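Local coordinates for protein peptidase M14, carboxypeptidase A (Thermoplasmatales archaeon SCGC AB-540-F20, PDB 4XED) that is probably an M14-family metallocarboxypeptidase, of which this calcium-binding PKD domain is a non-catalytic part that may serve in protein binding, at residues Pro10-Pro15 with Tyr24-Val29. Residues are numbered along the deposited sequence; the frame is centred on the assembly and turned at random.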
ATOM      1  N   PRO A  10       1.423   6.563   3.746  1.00  6.20           N
ATOM      2  CA  PRO A  10       0.138   5.910   3.517  1.00  6.56           C
ATOM      3  C   PRO A  10      -0.367   5.072   4.665  1.00  6.03           C
ATOM      4  O   PRO A  10       0.404   4.520   5.456  1.00  7.42           O
ATOM      5  CB  PRO A  10       0.410   5.023   2.296  1.00  5.28           C
ATOM      6  CG  PRO A  10       1.538   5.729   1.567  1.00  6.63           C
ATOM      7  CD  PRO A  10       2.387   6.244   2.665  1.00  7.18           C
ATOM      8  N   ASN A  11      -1.685   4.960   4.697  1.00  4.82           N
ATOM      9  CA  ASN A  11      -2.390   4.044   5.571  1.00  4.48           C
ATOM     10  C   ASN A  11      -2.844   2.824   4.763  1.00  5.22           C
ATOM     11  O   ASN A  11      -3.286   2.955   3.626  1.00  6.07           O
ATOM     12  CB  ASN A  11      -3.606   4.745   6.173  1.00  5.01           C
ATOM     13  CG  ASN A  11      -3.239   5.821   7.138  1.00  6.19           C
ATOM     14  OD1 ASN A  11      -2.903   5.539   8.295  1.00  7.00           O
ATOM     15  ND2 ASN A  11      -3.180   7.057   6.651  1.00  6.40           N
ATOM     16  N   VAL A  12      -2.780   1.651   5.409  1.00  5.32           N
ATOM     17  CA  VAL A  12      -3.186   0.370   4.844  1.00  6.03           C
ATOM     18  C   VAL A  12      -4.099  -0.367   5.820  1.00  4.63           C
ATOM     19  O   VAL A  12      -3.655  -0.660   6.928  1.00  5.95           O
ATOM     20  CB  VAL A  12      -1.954  -0.554   4.581  1.00  8.90           C
ATOM     21  CG1 VAL A  12      -2.396  -1.839   3.896  1.00 11.63           C
ATOM     22  CG2 VAL A  12      -0.835   0.170   3.839  1.00 12.08           C
ATOM     23  N   THR A  13      -5.343  -0.648   5.445  1.00  4.91           N
ATOM     24  CA  THR A  13      -6.202  -1.451   6.311  1.00  5.60           C
ATOM     25  C   THR A  13      -6.751  -2.651   5.559  1.00  6.26           C
ATOM     26  O   THR A  13      -6.999  -2.586   4.356  1.00  7.89           O
ATOM     27  CB  THR A  13      -7.373  -0.619   6.946  1.00  5.72           C
ATOM     28  OG1 THR A  13      -8.220  -0.099   5.920  1.00  6.54           O
ATOM     29  CG2 THR A  13      -6.835   0.519   7.786  1.00  7.06           C
ATOM     30  N   GLY A  14      -6.978  -3.734   6.288  1.00  5.99           N
ATOM     31  CA  GLY A  14      -7.581  -4.923   5.718  1.00  6.58           C
ATOM     32  C   GLY A  14      -7.320  -6.059   6.685  1.00  7.39           C
ATOM     33  O   GLY A  14      -6.817  -5.846   7.792  1.00  8.52           O
ATOM     34  N   PRO A  15      -7.713  -7.284   6.288  1.00  7.92           N
ATOM     35  CA  PRO A  15      -7.589  -8.435   7.191  1.00  8.41           C
ATOM     36  C   PRO A  15      -6.136  -8.741   7.544  1.00  8.15           C
ATOM     37  O   PRO A  15      -5.268  -8.796   6.670  1.00  9.38           O
ATOM     38  CB  PRO A  15      -8.189  -9.570   6.391  1.00 10.68           C
ATOM     39  CG  PRO A  15      -8.927  -8.979   5.343  1.00 11.36           C
ATOM     40  CD  PRO A  15      -8.393  -7.625   5.042  1.00  8.24           C
ATOM     41  N   TYR A  24      -7.987 -11.432  -0.359  1.00  9.38           N
ATOM     42  CA  TYR A  24      -8.384 -10.398   0.617  1.00  8.78           C
ATOM     43  C   TYR A  24      -8.154  -8.999   0.063  1.00  8.15           C
ATOM     44  O   TYR A  24      -7.255  -8.794  -0.746  1.00  8.39           O
ATOM     45  CB  TYR A  24      -7.616 -10.597   1.934  1.00 10.05           C
ATOM     46  CG  TYR A  24      -7.958 -11.924   2.612  1.00 11.91           C
ATOM     47  CD1 TYR A  24      -9.178 -12.111   3.293  1.00 11.85           C
ATOM     48  CD2 TYR A  24      -7.070 -12.974   2.582  1.00 10.98           C
ATOM     49  CE1 TYR A  24      -9.489 -13.305   3.899  1.00 11.22           C
ATOM     50  CE2 TYR A  24      -7.382 -14.191   3.167  1.00 12.19           C
ATOM     51  CZ  TYR A  24      -8.587 -14.339   3.831  1.00 11.18           C
ATOM     52  OH  TYR A  24      -8.871 -15.543   4.431  1.00 12.40           O
ATOM     53  N   ASN A  25      -8.979  -8.056   0.508  1.00  7.94           N
ATOM     54  CA  ASN A  25      -8.941  -6.661   0.041  1.00  8.14           C
ATOM     55  C   ASN A  25      -8.255  -5.745   1.027  1.00  6.75           C
ATOM     56  O   ASN A  25      -8.541  -5.772   2.217  1.00  8.14           O
ATOM     57  CB  ASN A  25     -10.369  -6.142  -0.126  1.00  7.85           C
ATOM     58  CG  ASN A  25     -11.113  -6.848  -1.195  1.00 10.21           C
ATOM     59  OD1 ASN A  25     -10.611  -7.014  -2.297  1.00 12.53           O
ATOM     60  ND2 ASN A  25     -12.327  -7.250  -0.897  1.00 11.10           N
ATOM     61  N   TYR A  26      -7.374  -4.904   0.495  1.00  6.89           N
ATOM     62  CA  TYR A  26      -6.632  -3.905   1.268  1.00  6.22           C
ATOM     63  C   TYR A  26      -6.935  -2.503   0.740  1.00  4.98           C
ATOM     64  O   TYR A  26      -6.919  -2.266  -0.460  1.00  6.39           O
ATOM     65  CB  TYR A  26      -5.110  -4.257   1.264  1.00  6.13           C
ATOM     66  CG  TYR A  26      -4.944  -5.566   1.990  1.00  5.93           C
ATOM     67  CD1 TYR A  26      -4.774  -5.611   3.360  1.00  5.95           C
ATOM     68  CD2 TYR A  26      -5.080  -6.769   1.320  1.00  7.05           C
ATOM     69  CE1 TYR A  26      -4.781  -6.803   4.049  1.00  6.41           C
ATOM     70  CE2 TYR A  26      -5.051  -8.000   2.002  1.00  7.00           C
ATOM     71  CZ  TYR A  26      -4.925  -8.000   3.353  1.00  6.42           C
ATOM     72  OH  TYR A  26      -4.921  -9.227   4.011  1.00  7.87           O
ATOM     73  N   THR A  27      -7.182  -1.611   1.685  1.00  6.09           N
ATOM     74  CA  THR A  27      -7.509  -0.227   1.399  1.00  6.55           C
ATOM     75  C   THR A  27      -6.281   0.632   1.680  1.00  6.75           C
ATOM     76  O   THR A  27      -5.706   0.556   2.776  1.00  6.44           O
ATOM     77  CB  THR A  27      -8.679   0.231   2.270  1.00  7.44           C
ATOM     78  OG1 THR A  27      -9.815  -0.588   1.997  1.00  8.76           O
ATOM     79  CG2 THR A  27      -8.997   1.686   2.009  1.00  9.22           C
ATOM     80  N   PHE A  28      -5.881   1.439   0.687  1.00  5.58           N
ATOM     81  CA  PHE A  28      -4.685   2.277   0.770  1.00  6.16           C
ATOM     82  C   PHE A  28      -5.111   3.720   0.602  1.00  6.52           C
ATOM     83  O   PHE A  28      -5.893   4.040  -0.319  1.00  6.75           O
ATOM     84  CB  PHE A  28      -3.687   1.933  -0.343  1.00  7.13           C
ATOM     85  CG  PHE A  28      -3.170   0.516  -0.284  1.00  6.48           C
ATOM     86  CD1 PHE A  28      -3.883  -0.533  -0.840  1.00  5.70           C
ATOM     87  CD2 PHE A  28      -1.955   0.215   0.304  1.00  6.15           C
ATOM     88  CE1 PHE A  28      -3.430  -1.838  -0.785  1.00  5.51           C
ATOM     89  CE2 PHE A  28      -1.501  -1.093   0.365  1.00  7.26           C
ATOM     90  CZ  PHE A  28      -2.253  -2.107  -0.198  1.00  6.47           C
ATOM     91  N   VAL A  29      -4.565   4.607   1.422  1.00  6.23           N
ATOM     92  CA  VAL A  29      -4.804   6.027   1.170  1.00  6.51           C
ATOM     93  C   VAL A  29      -3.769   6.911   1.828  1.00  6.40           C
ATOM     94  O   VAL A  29      -3.278   6.622   2.923  1.00  7.36           O
ATOM     95  CB  VAL A  29      -6.215   6.472   1.650  1.00  6.89           C
ATOM     96  CG1 VAL A  29      -6.366   6.287   3.146  1.00  9.03           C
ATOM     97  CG2 VAL A  29      -6.548   7.921   1.234  1.00  8.61           C
TER
HETATM   98  O   HOH W   1      -9.870  -3.254   3.096  1.00 10.52           O
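Y24 meets P15 through carbon alone: P15 CG sits 3.8 Å from Y24 CD1, and the two side chains cross obliquely. Y24 OH is hydrogen-bonded to N19 N, in the loop between the two strands. At N25 the backbone O lies beside P15 CD and also accepts from a water. That water donates to T13 O as well and accepts from T27 OG1, so it bridges the strands just where their direct pairing stops. G14 CA lies 3.7 Å from Y26 CD1, and a side chain at G14 would run into that ring. Y26 CG lies anti to its own carbonyl carbon, beside the backbone N (chi1 -65°), from where the ring runs toward G14 and P15. Y26 OH donates to P15 O at 2.7 Å. The acceptor lies in the plane of the ring, and the hydroxyl approaches in the carbonyl plane, on a lone pair. This bond ties the chain just after strand 11-13 to strand 24-29. T27 forms an antiparallel hydrogen-bonded pair with T13; T27 N to T13 O is 2.8 Å and nearly straight (175°). Their side chains lie side by side. F28 faces V12 in a non-hydrogen-bonded pair, the two side chains pointing the same way. Both V12 methyls touch the CD2-CE2 side of the F28 ring, CG2 at 3.7 Å from CD2 and CG1 at 3.7 Å from CE2. V29 closes the pairing with N11, whose N reaches V29 O at 2.9 Å. These strands form the first hairpin of the PKD beta-sandwich. Strand 24-29 is central in its sheet, flanked by 11-13 and 62-66. V12 and F28 pack inward on A78 of strand 72-82, and Y26 on L93 and V95 of strand 91-97.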